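Local coordinates for SusD superfamily protein (Bacteroides vulgatus, PDB 3MYV) that probably captures glycans at the cell surface, as an outer-membrane lipoprotein of the SusD family, at residues Y40-D46 and G393-F399; D46-S51 and K276-K282; H231-V235 and V294-L298; G306-W310 and G412-L416; L360-R366 and E386-E390. One frame throughout, in Å; residues are numbered along the deposited sequence.

Interactions 1, 2 and 5 are buried, whereas interactions 3 and 4 lie farther out and are only partly covered. Interaction 1, nearest the middle of the chain, joins helix 36-43 to the loop ahead of helix 397-403 through backbone bonds, carboxylate grips and an aromatic cluster. It shares Asp46 with interaction 2, a short antiparallel strand pair whose chemistry is mainly peptide hydrogen bonding. Interaction 4 continues outward from that pair, with Tyr414 linking hairpin and strands. Interaction 5 packs two helices around carboxylates, and interaction 3, an apolar contact about 12 Å away centre to centre, sends its tyrosine and arginine to those same acids.

Interaction 1. Residues Y40-D46 and G393-F399; sequences YGDMKGD and GEGHRFF. With EDO (1,2-ethanediol), chain I.
A glycine-rich turn leading into helix 397-403 docks closely on helix 36-43, with Gly41 CA 3.5 Å from Gly395 O. The bare backbone of Gly41 allows this approach, and Gly393 and Gly395 both adopt positive phi. Phe398 N donates to Gly41 O in an almost straight bond (2.9 Å, 165°), while the Asp42 carboxylate reaches the N-H groups of the turn: OD1 takes Gly393 N from above the carboxylate plane at 2.9 Å, and OD2 receives a weak bond from Gly395 N. Water 1 links Asp42 OD1 to His396 N. A 1,2-ethanediol, probably from the crystallisation liquor and also held by Arg198, Tyr33 and Arg126, puts O1 over one face of the His396 ring and 3.1 Å from Gly395 O, a weak, unsettled bond.

Lys44 CD lies over the centre of the Phe398 ring, and its ammonium goes on to His65. Tyr40 completes an aromatic cluster, its CD1 3.6 Å from Phe399 CZ. With CG anti to the backbone N (chi1 -175°), Arg397 reaches Asp46 side-on through NE and NH2, carboxylate and guanidinium nearly coplanar. This paired grip should fix the Asp46 carboxylate; two backbone N-H groups, one weakly, and water 1 would be expected to ease the burial of Asp42's charge.

Interaction 2. Residues D46-S51 and K276-K282; sequences DDMQSS and KGFVTQK
Lys276 O receives the backbone N of Ser51 at 3.0 Å, the donor standing well above the carbonyl plane, while the Lys276 ammonium leads away to Ser54. Gly277 follows opposite Ser50 in a non-hydrogen-bonded pair, Gly277 CA and Ser50 CA 4.2 Å apart; glycine suits the place because a CB there would run into Gln49 O. Phe278 pairs with Gln49 through two backbone bonds, N to O in each direction, and its ring end meets Ser51, Phe278 CZ lying 3.6 Å from Ser51 CB. Strands 48-50 and 277-279 thus make a minimal antiparallel sheet, joining parts of the chain more than 220 residues apart. Val279, a branched residue at home in a strand, forms a non-hydrogen-bonded pair with Met48; the side chains diverge, and selenomethionine CE returns only to 4.3 Å from Val279 CG1.

Thr280 closes the strand and opens a helix. Its N donates to Asp47 O at 2.9 Å, and with OG1 set between the backbone N and carbonyl carbon (chi1 57°) the hydroxyl donates to Asp46 O at 2.7 Å while capping Tyr283 N as the N-cap. Gln281 N is joined through water 2 to Gln49 OE1, whose NE2 bonds to Tyr414 O. Lys282 bends back over both acids: NZ meets the syn lone pair of Asp47 OD1 at 2.6 Å, and bonds weakly to Asp46 OD2, a carboxylate held chiefly by Arg397. Asp47 OD2 turns instead to Ser388.

Interaction 3. Residues H231-V235 and V294-L298; sequences HEKYV and VRGHL
Between His231, Tyr234 and Val235 sit the two methyl branches of Val294, in a contact made almost wholly of carbon. Val294 is modelled in two conformers; in the one described, CG1 lies between the backbone N and the carbonyl carbon (chi1 77°) and comes 3.5 Å from Tyr234 CD2, while CG2 slides past Val235 CG2 at 3.8 Å. Its CB approaches the His231 ring obliquely, an off-centre CH-pi contact 3.8 Å from CE1; His231 ND1 is hydrogen-bonded to Arg366 O. Compact and branched, valine can meet all three neighbours at once.

Tyr234 CG lies opposite the backbone N (chi1 -172°), which carries the ring out across the other segment. There its CE2 meets Arg295 CG at 3.6 Å and Leu298 CD1 at 4.1 Å, the ring nearly perpendicular to the Arg295 guanidinium. The hydroxyl continues to Glu390, and the guanidinium to Glu386, Asp293 and Glu390, so the apolar halves of both residues pack while their polar ends join the acids beyond. Leu298 CD2 closes on Val235 CG2 at 4.0 Å.

Residues 294-298 form a 3-10 turn that leads into the first strand of the hairpin 299-304/307-312 and packs on the loop between helix 206-223 and strand 248-252.

Interaction 4. Residues G306-W310 and G412-L416; sequences GKTVW and GGYHL
Over the centre of one face of the Tyr414 ring stands Val309 CG1 of strand 307-312, 3.5 Å from the centroid and almost on the ring normal. Val309 CB adds a second touch, 3.7 Å from Tyr414 CZ. Valine, compact, apolar and suited to a strand, puts one methyl squarely on the ring. At the far end of the ring the phenol oxygen accepts the backbone N-H of Trp310 at 3.1 Å with an angle of 161°. The same oxygen lies at the edge of the Trp310 indole, in its plane and 3.6 Å from CE3, with the two side chains at about a right angle. Near the root of the tyrosine, the extended Lys307 chain brings CD to 4.0 Å from Tyr414 CB, and its NZ comes to 2.8 Å from Gly413 O.

Several features set the tyrosine in place. Its CG lies between backbone N and carbonyl carbon (chi1 46°), pointing the ring at the strand. Gly412 O takes the N-H of His415, closing a β-turn close to type II′ with Gly413 at i+1, where positive phi comes easily to glycine. Beyond, the phenol is also bonded to Val279 O, and Tyr414 O holds the Gln49 amide. Trp310 rests on Val279, Ala284 and Leu288. Tyrosine, apolar on its face and polar at its end, thereby ties a loop to the second strand of a β-hairpin, 299-304 with 307-312, and to the neighbouring strand pair.

Interaction 5. Residues L360-R366 and E386-E390; sequences LNEIVKR and ERSKE
In the tightly packed part of the contact, Val364 CG2 presses on the carboxylate carbon of Glu386, 3.4 Å from CD. The Glu386 chain leaves CA on the side away from the backbone N (chi1 -159°) and then bends at chi2, which sets its CB and CG along Leu360; Leu360 CD1 lies 3.8 Å from Glu386 CB. Glutamate works here because its methylenes pack like a short apolar chain while the acid end turns to Arg295 and Arg382. Ile363 CG2 fills the next position, 3.6 Å from Glu390 OE1.

Helices 350-367 and 380-391 pass with their local axes 11.0 Å apart and 43° between their directions, wide enough for long side chains to mesh. Helix 334-348 packs against both through Ala342, Tyr338 and Leu339, part of the helical framework of a protein whose sequence families belong to the TPR clan.

Toward Arg366 the fit becomes polar, with a bound water. The arginine bends at chi2 and chi3, bringing NH2 to Glu390 OE1 at 3.1 Å, one hydrogen bond of the salt bridge, near the guanidinium plane but tilted from the carboxylate plane. Water 3 bridges the two helices, accepting from Arg366 NE and donating to Ile363 O and to Glu390 OE1. Arg366 NH1 is taken by Tyr229 O and Glu247; Glu390 OE2 is held by Tyr234 and Arg333, and OE1 also by Arg295. A bound 1,2-ethanediol lies about 3 Å from the Arg366 side chain.

Interaction 1. Residues Y40-D46 and G393-F399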
# COMPACT_ATOMS: atom_id res chain seq x y z
N TYR A 40 -2.56 2.34 8.66
CA TYR A 40 -2.38 0.96 9.05
C TYR A 40 -0.93 0.52 8.81
O TYR A 40 -0.24 0.04 9.72
CB TYR A 40 -3.36 0.08 8.27
CG TYR A 40 -3.49 -1.33 8.79
CD1 TYR A 40 -2.58 -2.31 8.42
CD2 TYR A 40 -4.53 -1.68 9.65
CE1 TYR A 40 -2.69 -3.62 8.91
CE2 TYR A 40 -4.64 -2.98 10.15
CZ TYR A 40 -3.72 -3.94 9.76
OH TYR A 40 -3.84 -5.22 10.27
N GLY A 41 -0.46 0.74 7.59
CA GLY A 41 0.91 0.36 7.21
C GLY A 41 2.05 1.10 7.89
O GLY A 41 3.12 0.54 8.08
N ASP A 42 1.85 2.38 8.20
CA ASP A 42 2.90 3.20 8.82
C ASP A 42 2.83 3.20 10.34
O ASP A 42 3.86 3.07 11.02
CB ASP A 42 2.81 4.63 8.31
CG ASP A 42 3.33 4.77 6.88
OD1 ASP A 42 4.54 4.63 6.72
OD2 ASP A 42 2.53 5.03 5.95
N MSE A 43 1.63 3.36 10.91
CA MSE A 43 1.52 3.53 12.35
C MSE A 43 1.86 2.26 13.12
O MSE A 43 2.22 2.32 14.29
CB MSE A 43 0.14 4.05 12.76
CG MSE A 43 -0.14 5.48 12.19
SE MSE A 43 0.93 6.84 13.07
CE MSE A 43 0.98 8.07 11.60
N LYS A 44 1.77 1.12 12.45
CA LYS A 44 2.09 -0.19 13.04
C LYS A 44 3.57 -0.59 12.92
O LYS A 44 4.01 -1.61 13.49
CB LYS A 44 1.16 -1.26 12.42
CG LYS A 44 -0.29 -1.03 12.75
CD LYS A 44 -1.26 -2.05 12.17
CE LYS A 44 -2.66 -1.90 12.79
NZ LYS A 44 -2.65 -2.30 14.22
N GLY A 45 4.31 0.18 12.14
CA GLY A 45 5.75 0.00 12.03
C GLY A 45 6.54 0.70 13.15
O GLY A 45 6.00 1.04 14.21
N ASP A 46 7.83 0.92 12.88
CA ASP A 46 8.73 1.59 13.82
C ASP A 46 9.13 3.00 13.40
O ASP A 46 9.89 3.69 14.12
CB ASP A 46 9.99 0.72 14.01
CG ASP A 46 10.74 0.49 12.72
OD1 ASP A 46 10.21 0.83 11.66
OD2 ASP A 46 11.87 -0.03 12.79
N GLY A 393 5.50 6.86 5.21
CA GLY A 393 4.26 7.58 4.89
C GLY A 393 3.42 6.93 3.79
O GLY A 393 2.32 7.45 3.49
N GLU A 394 3.93 5.87 3.17
CA GLU A 394 3.31 5.26 1.99
C GLU A 394 2.70 3.89 2.31
O GLU A 394 2.22 3.17 1.42
CB GLU A 394 4.31 5.16 0.82
CG GLU A 394 4.68 6.51 0.25
CD GLU A 394 5.80 6.43 -0.77
OE1 GLU A 394 5.53 5.90 -1.86
OE2 GLU A 394 6.92 6.90 -0.49
N GLY A 395 2.70 3.52 3.59
CA GLY A 395 1.90 2.38 4.03
C GLY A 395 2.57 1.02 3.93
O GLY A 395 1.86 0.01 3.83
N HIS A 396 3.90 0.99 3.92
CA HIS A 396 4.63 -0.28 3.71
C HIS A 396 5.28 -0.88 4.95
O HIS A 396 5.36 -2.11 5.05
CB HIS A 396 5.78 -0.09 2.69
CG HIS A 396 5.32 0.27 1.31
ND1 HIS A 396 5.11 -0.68 0.33
CD2 HIS A 396 5.07 1.47 0.74
CE1 HIS A 396 4.74 -0.07 -0.78
NE2 HIS A 396 4.71 1.24 -0.56
N ARG A 397 5.82 -0.04 5.83
CA ARG A 397 6.77 -0.51 6.85
C ARG A 397 6.31 -1.69 7.69
O ARG A 397 7.07 -2.68 7.85
CB ARG A 397 7.22 0.65 7.76
CG ARG A 397 8.32 0.27 8.77
CD ARG A 397 9.68 -0.07 8.11
NE ARG A 397 10.73 -0.16 9.13
CZ ARG A 397 11.90 -0.78 8.99
NH1 ARG A 397 12.21 -1.40 7.88
NH2 ARG A 397 12.77 -0.77 9.99
N PHE A 398 5.11 -1.60 8.26
CA PHE A 398 4.58 -2.72 9.02
C PHE A 398 4.61 -4.02 8.24
O PHE A 398 5.10 -5.02 8.74
CB PHE A 398 3.17 -2.42 9.56
CG PHE A 398 2.43 -3.60 10.14
CD1 PHE A 398 2.77 -4.13 11.40
CD2 PHE A 398 1.33 -4.15 9.47
CE1 PHE A 398 2.06 -5.19 11.93
CE2 PHE A 398 0.62 -5.19 10.02
CZ PHE A 398 0.99 -5.72 11.24
N PHE A 399 4.08 -3.99 7.02
CA PHE A 399 3.96 -5.19 6.19
C PHE A 399 5.33 -5.73 5.78
O PHE A 399 5.57 -6.94 5.78
CB PHE A 399 3.15 -4.90 4.93
CG PHE A 399 1.73 -4.51 5.18
CD1 PHE A 399 0.86 -5.38 5.81
CD2 PHE A 399 1.25 -3.28 4.75
CE1 PHE A 399 -0.48 -5.03 6.01
CE2 PHE A 399 -0.07 -2.92 4.95
CZ PHE A 399 -0.93 -3.80 5.57
C1 EDO I . -0.21 1.06 0.15
O1 EDO I . 0.69 0.32 0.97
C2 EDO I . -0.09 0.62 -1.32
O2 EDO I . -0.89 -0.57 -1.60
O HOH W 1 5.67 2.86 5.03

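Interaction 2. Residues D46-S51 and K276-K282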
# COMPACT_ATOMS: atom_id res chain seq x y z
N ASP A 46 7.83 0.92 12.88
CA ASP A 46 8.73 1.59 13.82
C ASP A 46 9.13 3.00 13.40
O ASP A 46 9.89 3.69 14.12
CB ASP A 46 9.99 0.72 14.01
CG ASP A 46 10.74 0.49 12.72
OD1 ASP A 46 10.21 0.83 11.66
OD2 ASP A 46 11.87 -0.03 12.79
N ASP A 47 8.62 3.46 12.25
CA ASP A 47 9.06 4.75 11.68
C ASP A 47 8.09 5.91 11.81
O ASP A 47 8.49 7.07 11.66
CB ASP A 47 9.40 4.58 10.20
CG ASP A 47 10.68 3.77 9.98
OD1 ASP A 47 11.60 3.88 10.82
OD2 ASP A 47 10.74 3.04 8.96
N MSE A 48 6.83 5.59 12.08
CA MSE A 48 5.82 6.60 12.40
C MSE A 48 5.04 6.19 13.62
O MSE A 48 4.92 5.00 13.91
CB MSE A 48 4.85 6.79 11.24
CG MSE A 48 5.51 7.25 9.95
SE MSE A 48 4.33 8.12 8.68
CE MSE A 48 4.23 9.86 9.51
N GLN A 49 4.55 7.19 14.35
CA GLN A 49 3.76 6.95 15.53
C GLN A 49 2.63 7.96 15.63
O GLN A 49 2.65 9.03 15.00
CB GLN A 49 4.66 7.01 16.78
CG GLN A 49 5.23 8.40 17.05
CD GLN A 49 5.79 8.53 18.44
OE1 GLN A 49 6.93 8.15 18.70
NE2 GLN A 49 5.00 9.09 19.33
N SER A 50 1.64 7.62 16.44
CA SER A 50 0.58 8.54 16.79
C SER A 50 1.04 9.69 17.69
O SER A 50 2.00 9.58 18.45
CB SER A 50 -0.54 7.76 17.53
OG SER A 50 -1.65 8.59 17.80
N SER A 51 0.34 10.81 17.59
CA SER A 51 0.40 11.84 18.61
C SER A 51 -0.62 11.44 19.68
O SER A 51 -1.17 10.33 19.64
CB SER A 51 0.01 13.18 18.02
OG SER A 51 -1.33 13.13 17.55
N LYS A 276 -2.11 14.15 13.59
CA LYS A 276 -2.41 12.82 14.09
C LYS A 276 -1.21 11.93 14.33
O LYS A 276 -1.31 10.93 15.06
CB LYS A 276 -3.36 12.07 13.16
CG LYS A 276 -4.74 12.74 12.96
CD LYS A 276 -5.53 12.96 14.25
CE LYS A 276 -7.03 13.18 13.97
NZ LYS A 276 -7.78 13.42 15.25
N GLY A 277 -0.09 12.29 13.72
CA GLY A 277 1.10 11.44 13.83
C GLY A 277 2.38 12.16 13.47
O GLY A 277 2.36 13.23 12.86
N PHE A 278 3.48 11.53 13.86
CA PHE A 278 4.85 12.01 13.65
C PHE A 278 5.65 10.88 13.09
O PHE A 278 5.21 9.73 13.17
CB PHE A 278 5.47 12.42 14.98
CG PHE A 278 4.61 13.31 15.81
CD1 PHE A 278 4.02 14.46 15.25
CD2 PHE A 278 4.40 13.04 17.15
CE1 PHE A 278 3.25 15.29 16.01
CE2 PHE A 278 3.63 13.88 17.94
CZ PHE A 278 3.05 15.01 17.37
N VAL A 279 6.82 11.17 12.51
CA VAL A 279 7.84 10.14 12.43
C VAL A 279 8.33 9.88 13.86
O VAL A 279 8.22 10.73 14.73
CB VAL A 279 9.00 10.46 11.45
CG1 VAL A 279 8.42 10.75 10.05
CG2 VAL A 279 9.90 11.60 11.96
N THR A 280 8.87 8.70 14.08
CA THR A 280 9.44 8.35 15.38
C THR A 280 10.84 8.98 15.50
O THR A 280 11.45 9.45 14.50
CB THR A 280 9.58 6.84 15.50
OG1 THR A 280 10.37 6.37 14.41
CG2 THR A 280 8.21 6.16 15.49
N GLN A 281 11.35 9.02 16.73
CA GLN A 281 12.69 9.50 16.98
C GLN A 281 13.71 8.64 16.21
O GLN A 281 14.67 9.16 15.65
CB GLN A 281 13.01 9.52 18.48
CG GLN A 281 14.30 10.27 18.81
CD GLN A 281 14.60 10.34 20.29
OE1 GLN A 281 13.71 10.60 21.11
NE2 GLN A 281 15.86 10.14 20.65
N LYS A 282 13.46 7.33 16.13
CA LYS A 282 14.33 6.41 15.39
C LYS A 282 14.45 6.83 13.92
O LYS A 282 15.55 6.92 13.40
CB LYS A 282 13.81 4.97 15.51
CG LYS A 282 14.52 3.97 14.61
CD LYS A 282 13.63 3.50 13.45
CE LYS A 282 14.43 2.76 12.39
NZ LYS A 282 13.66 2.33 11.19
O HOH W 2 9.74 8.02 18.96

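Interaction 3. Residues H231-V235 and V294-L298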
# COMPACT_ATOMS: atom_id res chain seq x y z
N HIS A 231 17.70 13.57 -7.48
CA HIS A 231 18.01 14.07 -6.14
C HIS A 231 17.48 15.51 -5.94
O HIS A 231 16.77 15.80 -4.97
CB HIS A 231 19.52 14.02 -5.95
CG HIS A 231 19.99 14.53 -4.62
ND1 HIS A 231 20.04 13.73 -3.50
CD2 HIS A 231 20.43 15.75 -4.24
CE1 HIS A 231 20.50 14.44 -2.48
NE2 HIS A 231 20.74 15.67 -2.90
N GLU A 232 17.82 16.39 -6.87
CA GLU A 232 17.52 17.84 -6.76
C GLU A 232 16.05 18.17 -6.95
O GLU A 232 15.64 19.27 -6.63
CB GLU A 232 18.30 18.69 -7.77
CG GLU A 232 19.57 18.11 -8.27
CD GLU A 232 19.34 17.03 -9.34
OE1 GLU A 232 18.82 17.33 -10.46
OE2 GLU A 232 19.70 15.88 -9.03
N LYS A 233 15.28 17.23 -7.49
CA LYS A 233 13.87 17.44 -7.75
C LYS A 233 12.96 16.59 -6.86
O LYS A 233 11.74 16.58 -7.04
CB LYS A 233 13.57 17.08 -9.19
CG LYS A 233 14.46 17.76 -10.20
CD LYS A 233 14.03 19.16 -10.47
CE LYS A 233 14.74 19.69 -11.71
NZ LYS A 233 14.65 21.17 -11.75
N TYR A 234 13.55 15.82 -5.96
CA TYR A 234 12.79 14.86 -5.13
C TYR A 234 11.75 15.52 -4.22
O TYR A 234 10.57 15.13 -4.22
CB TYR A 234 13.78 14.03 -4.30
CG TYR A 234 13.15 12.88 -3.55
CD1 TYR A 234 12.94 11.66 -4.15
CD2 TYR A 234 12.78 13.02 -2.21
CE1 TYR A 234 12.41 10.60 -3.44
CE2 TYR A 234 12.23 11.99 -1.51
CZ TYR A 234 12.04 10.79 -2.12
OH TYR A 234 11.50 9.74 -1.42
N VAL A 235 12.15 16.54 -3.46
CA VAL A 235 11.20 17.19 -2.56
C VAL A 235 10.04 17.80 -3.35
O VAL A 235 8.86 17.61 -3.01
CB VAL A 235 11.87 18.23 -1.66
CG1 VAL A 235 10.82 19.03 -0.88
CG2 VAL A 235 12.82 17.55 -0.70
N VAL A 294 18.37 13.52 0.68
CA VAL A 294 17.21 14.38 0.42
C VAL A 294 15.91 13.92 1.10
O VAL A 294 14.99 14.70 1.27
CB VAL A 294 16.95 14.53 -1.12
CG1 VAL A 294 16.28 13.29 -1.73
CG2 VAL A 294 16.11 15.75 -1.41
N ARG A 295 15.81 12.64 1.45
CA ARG A 295 14.60 12.16 2.09
C ARG A 295 14.37 12.79 3.46
O ARG A 295 13.22 12.95 3.88
CB ARG A 295 14.57 10.63 2.10
CG ARG A 295 14.39 10.15 0.65
CD ARG A 295 14.73 8.70 0.43
NE ARG A 295 16.13 8.38 0.69
CZ ARG A 295 16.66 7.17 0.47
NH1 ARG A 295 15.91 6.19 -0.04
NH2 ARG A 295 17.93 6.94 0.73
N GLY A 296 15.45 13.18 4.14
CA GLY A 296 15.38 13.93 5.40
C GLY A 296 14.81 15.32 5.27
O GLY A 296 14.32 15.85 6.25
N HIS A 297 14.86 15.89 4.07
CA HIS A 297 14.31 17.22 3.85
C HIS A 297 12.79 17.25 3.87
O HIS A 297 12.20 18.34 3.87
CB HIS A 297 14.82 17.80 2.52
CG HIS A 297 16.31 17.79 2.37
ND1 HIS A 297 16.93 18.14 1.20
CD2 HIS A 297 17.29 17.45 3.24
CE1 HIS A 297 18.24 18.04 1.36
NE2 HIS A 297 18.49 17.63 2.59
N LEU A 298 12.16 16.07 3.88
CA LEU A 298 10.71 15.96 4.09
C LEU A 298 10.32 15.99 5.57
O LEU A 298 9.15 15.95 5.88
CB LEU A 298 10.18 14.66 3.44
CG LEU A 298 10.37 14.47 1.93
CD1 LEU A 298 9.70 13.18 1.46
CD2 LEU A 298 9.80 15.68 1.15

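Interaction 4. Residues G306-W310 and G412-L416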
# COMPACT_ATOMS: atom_id res chain seq x y z
N GLY A 306 6.68 18.91 25.49
CA GLY A 306 7.95 19.32 26.05
C GLY A 306 9.19 18.66 25.45
O GLY A 306 10.26 18.73 26.04
N LYS A 307 9.05 18.10 24.25
CA LYS A 307 10.16 17.45 23.54
C LYS A 307 10.22 17.89 22.08
O LYS A 307 9.21 18.29 21.50
CB LYS A 307 9.94 15.93 23.54
CG LYS A 307 10.19 15.24 24.84
CD LYS A 307 10.01 13.72 24.64
CE LYS A 307 10.78 12.90 25.67
NZ LYS A 307 11.08 11.52 25.18
N THR A 308 11.39 17.76 21.46
CA THR A 308 11.47 17.90 20.02
C THR A 308 10.88 16.66 19.36
O THR A 308 11.19 15.51 19.75
CB THR A 308 12.91 18.10 19.57
OG1 THR A 308 13.43 19.22 20.25
CG2 THR A 308 13.00 18.32 18.05
N VAL A 309 10.03 16.90 18.38
CA VAL A 309 9.52 15.82 17.53
C VAL A 309 9.65 16.24 16.07
O VAL A 309 9.90 17.41 15.77
CB VAL A 309 8.06 15.42 17.83
CG1 VAL A 309 7.93 15.02 19.30
CG2 VAL A 309 7.07 16.57 17.44
N TRP A 310 9.48 15.28 15.18
CA TRP A 310 9.50 15.55 13.75
C TRP A 310 8.25 14.96 13.11
O TRP A 310 7.86 13.81 13.38
CB TRP A 310 10.75 14.95 13.10
CG TRP A 310 12.04 15.60 13.51
CD1 TRP A 310 12.72 16.58 12.85
CD2 TRP A 310 12.81 15.29 14.67
NE1 TRP A 310 13.86 16.92 13.53
CE2 TRP A 310 13.95 16.14 14.65
CE3 TRP A 310 12.66 14.39 15.73
CZ2 TRP A 310 14.92 16.10 15.64
CZ3 TRP A 310 13.62 14.36 16.73
CH2 TRP A 310 14.74 15.21 16.67
N GLY A 412 11.20 3.53 23.53
CA GLY A 412 11.98 4.75 23.76
C GLY A 412 11.52 5.92 22.92
O GLY A 412 10.34 6.01 22.54
N GLY A 413 12.45 6.84 22.66
CA GLY A 413 12.17 8.04 21.90
C GLY A 413 11.06 8.85 22.54
O GLY A 413 11.09 9.14 23.73
N TYR A 414 10.07 9.20 21.73
CA TYR A 414 8.87 9.84 22.23
C TYR A 414 7.62 9.00 21.94
O TYR A 414 6.51 9.51 21.76
CB TYR A 414 8.76 11.27 21.68
CG TYR A 414 9.02 11.51 20.20
CD1 TYR A 414 8.01 11.31 19.25
CD2 TYR A 414 10.25 12.01 19.76
CE1 TYR A 414 8.23 11.56 17.90
CE2 TYR A 414 10.48 12.28 18.42
CZ TYR A 414 9.46 12.05 17.48
OH TYR A 414 9.70 12.33 16.16
N HIS A 415 7.79 7.69 21.95
CA HIS A 415 6.66 6.78 21.89
C HIS A 415 5.68 7.04 23.04
O HIS A 415 6.08 7.44 24.15
CB HIS A 415 7.11 5.32 21.89
CG HIS A 415 7.57 4.83 20.55
ND1 HIS A 415 6.68 4.48 19.55
CD2 HIS A 415 8.80 4.62 20.05
CE1 HIS A 415 7.36 4.08 18.49
NE2 HIS A 415 8.65 4.18 18.76
N LEU A 416 4.41 6.79 22.78
CA LEU A 416 3.38 6.94 23.80
C LEU A 416 3.41 5.84 24.84
O LEU A 416 3.87 4.72 24.57
CB LEU A 416 2.00 6.97 23.16
CG LEU A 416 1.74 7.99 22.04
CD1 LEU A 416 0.26 7.96 21.66
CD2 LEU A 416 2.16 9.38 22.49

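Interaction 5. Residues L360-R366 and E386-E390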
# COMPACT_ATOMS: atom_id res chain seq x y z
N LEU A 360 19.44 -1.35 -6.13
CA LEU A 360 19.49 -0.82 -4.78
C LEU A 360 20.30 0.48 -4.81
O LEU A 360 19.83 1.47 -4.29
CB LEU A 360 20.08 -1.83 -3.80
CG LEU A 360 20.21 -1.33 -2.34
CD1 LEU A 360 18.78 -0.96 -1.75
CD2 LEU A 360 20.96 -2.33 -1.53
N ASN A 361 21.48 0.46 -5.44
CA ASN A 361 22.36 1.63 -5.50
C ASN A 361 21.74 2.80 -6.21
O ASN A 361 21.98 3.95 -5.86
CB ASN A 361 23.73 1.31 -6.10
CG ASN A 361 24.69 0.80 -5.06
OD1 ASN A 361 25.31 1.58 -4.35
ND2 ASN A 361 24.76 -0.53 -4.90
N GLU A 362 20.94 2.52 -7.24
CA GLU A 362 20.25 3.62 -7.91
C GLU A 362 19.39 4.43 -6.94
O GLU A 362 19.37 5.67 -7.01
CB GLU A 362 19.37 3.11 -9.03
CG GLU A 362 18.98 4.20 -9.98
CD GLU A 362 20.02 4.45 -11.03
OE1 GLU A 362 20.49 3.45 -11.61
OE2 GLU A 362 20.34 5.64 -11.29
N ILE A 363 18.73 3.73 -6.02
CA ILE A 363 17.86 4.40 -5.05
C ILE A 363 18.71 5.06 -3.95
O ILE A 363 18.43 6.20 -3.49
CB ILE A 363 16.83 3.42 -4.44
CG1 ILE A 363 15.93 2.86 -5.57
CG2 ILE A 363 16.03 4.08 -3.29
CD1 ILE A 363 15.11 3.92 -6.35
N VAL A 364 19.74 4.36 -3.50
CA VAL A 364 20.63 4.88 -2.46
C VAL A 364 21.27 6.18 -2.91
O VAL A 364 21.30 7.16 -2.17
CB VAL A 364 21.68 3.82 -2.07
CG1 VAL A 364 22.83 4.43 -1.22
CG2 VAL A 364 20.95 2.67 -1.35
N LYS A 365 21.76 6.18 -4.15
CA LYS A 365 22.49 7.32 -4.68
C LYS A 365 21.59 8.47 -5.07
O LYS A 365 22.01 9.63 -5.05
CB LYS A 365 23.38 6.89 -5.85
CG LYS A 365 24.48 5.97 -5.38
CD LYS A 365 25.31 5.38 -6.54
CE LYS A 365 26.42 4.48 -5.99
NZ LYS A 365 27.25 3.89 -7.09
N ARG A 366 20.36 8.17 -5.48
CA ARG A 366 19.40 9.24 -5.72
C ARG A 366 19.12 9.95 -4.39
O ARG A 366 18.97 11.17 -4.37
CB ARG A 366 18.08 8.72 -6.32
CG ARG A 366 17.12 9.83 -6.79
CD ARG A 366 16.18 10.29 -5.68
NE ARG A 366 15.41 9.19 -5.10
CZ ARG A 366 14.34 8.61 -5.66
NH1 ARG A 366 13.85 9.01 -6.84
NH2 ARG A 366 13.73 7.61 -5.01
N GLU A 386 16.54 0.53 3.43
CA GLU A 386 16.32 1.43 2.29
C GLU A 386 14.83 1.67 2.06
O GLU A 386 14.41 2.81 1.81
CB GLU A 386 17.01 0.94 1.01
CG GLU A 386 17.25 2.05 -0.03
CD GLU A 386 18.09 3.21 0.49
OE1 GLU A 386 18.91 3.00 1.42
OE2 GLU A 386 17.97 4.31 -0.05
N ARG A 387 14.04 0.61 2.20
CA ARG A 387 12.59 0.72 2.15
C ARG A 387 12.06 1.66 3.23
O ARG A 387 11.20 2.47 2.96
CB ARG A 387 11.90 -0.63 2.31
CG ARG A 387 11.98 -1.56 1.11
CD ARG A 387 11.42 -2.93 1.49
NE ARG A 387 11.08 -3.73 0.32
CZ ARG A 387 9.97 -3.58 -0.41
NH1 ARG A 387 9.04 -2.66 -0.10
NH2 ARG A 387 9.78 -4.35 -1.47
N SER A 388 12.58 1.52 4.46
CA SER A 388 12.22 2.41 5.55
C SER A 388 12.38 3.88 5.14
O SER A 388 11.48 4.71 5.31
CB SER A 388 13.10 2.13 6.75
OG SER A 388 12.91 3.10 7.74
N LYS A 389 13.57 4.20 4.62
CA LYS A 389 13.92 5.55 4.19
C LYS A 389 13.02 6.07 3.09
O LYS A 389 12.49 7.19 3.15
CB LYS A 389 15.37 5.60 3.68
CG LYS A 389 16.47 5.42 4.75
CD LYS A 389 17.86 5.49 4.14
CE LYS A 389 18.92 4.96 5.12
NZ LYS A 389 20.34 5.33 4.77
N GLU A 390 12.84 5.23 2.08
CA GLU A 390 12.18 5.64 0.85
C GLU A 390 10.66 5.72 0.96
O GLU A 390 10.05 6.60 0.37
CB GLU A 390 12.52 4.67 -0.27
CG GLU A 390 11.98 5.07 -1.64
CD GLU A 390 12.53 6.41 -2.13
OE1 GLU A 390 13.78 6.62 -2.06
OE2 GLU A 390 11.72 7.27 -2.59
O HOH W 3 16.24 7.70 -2.75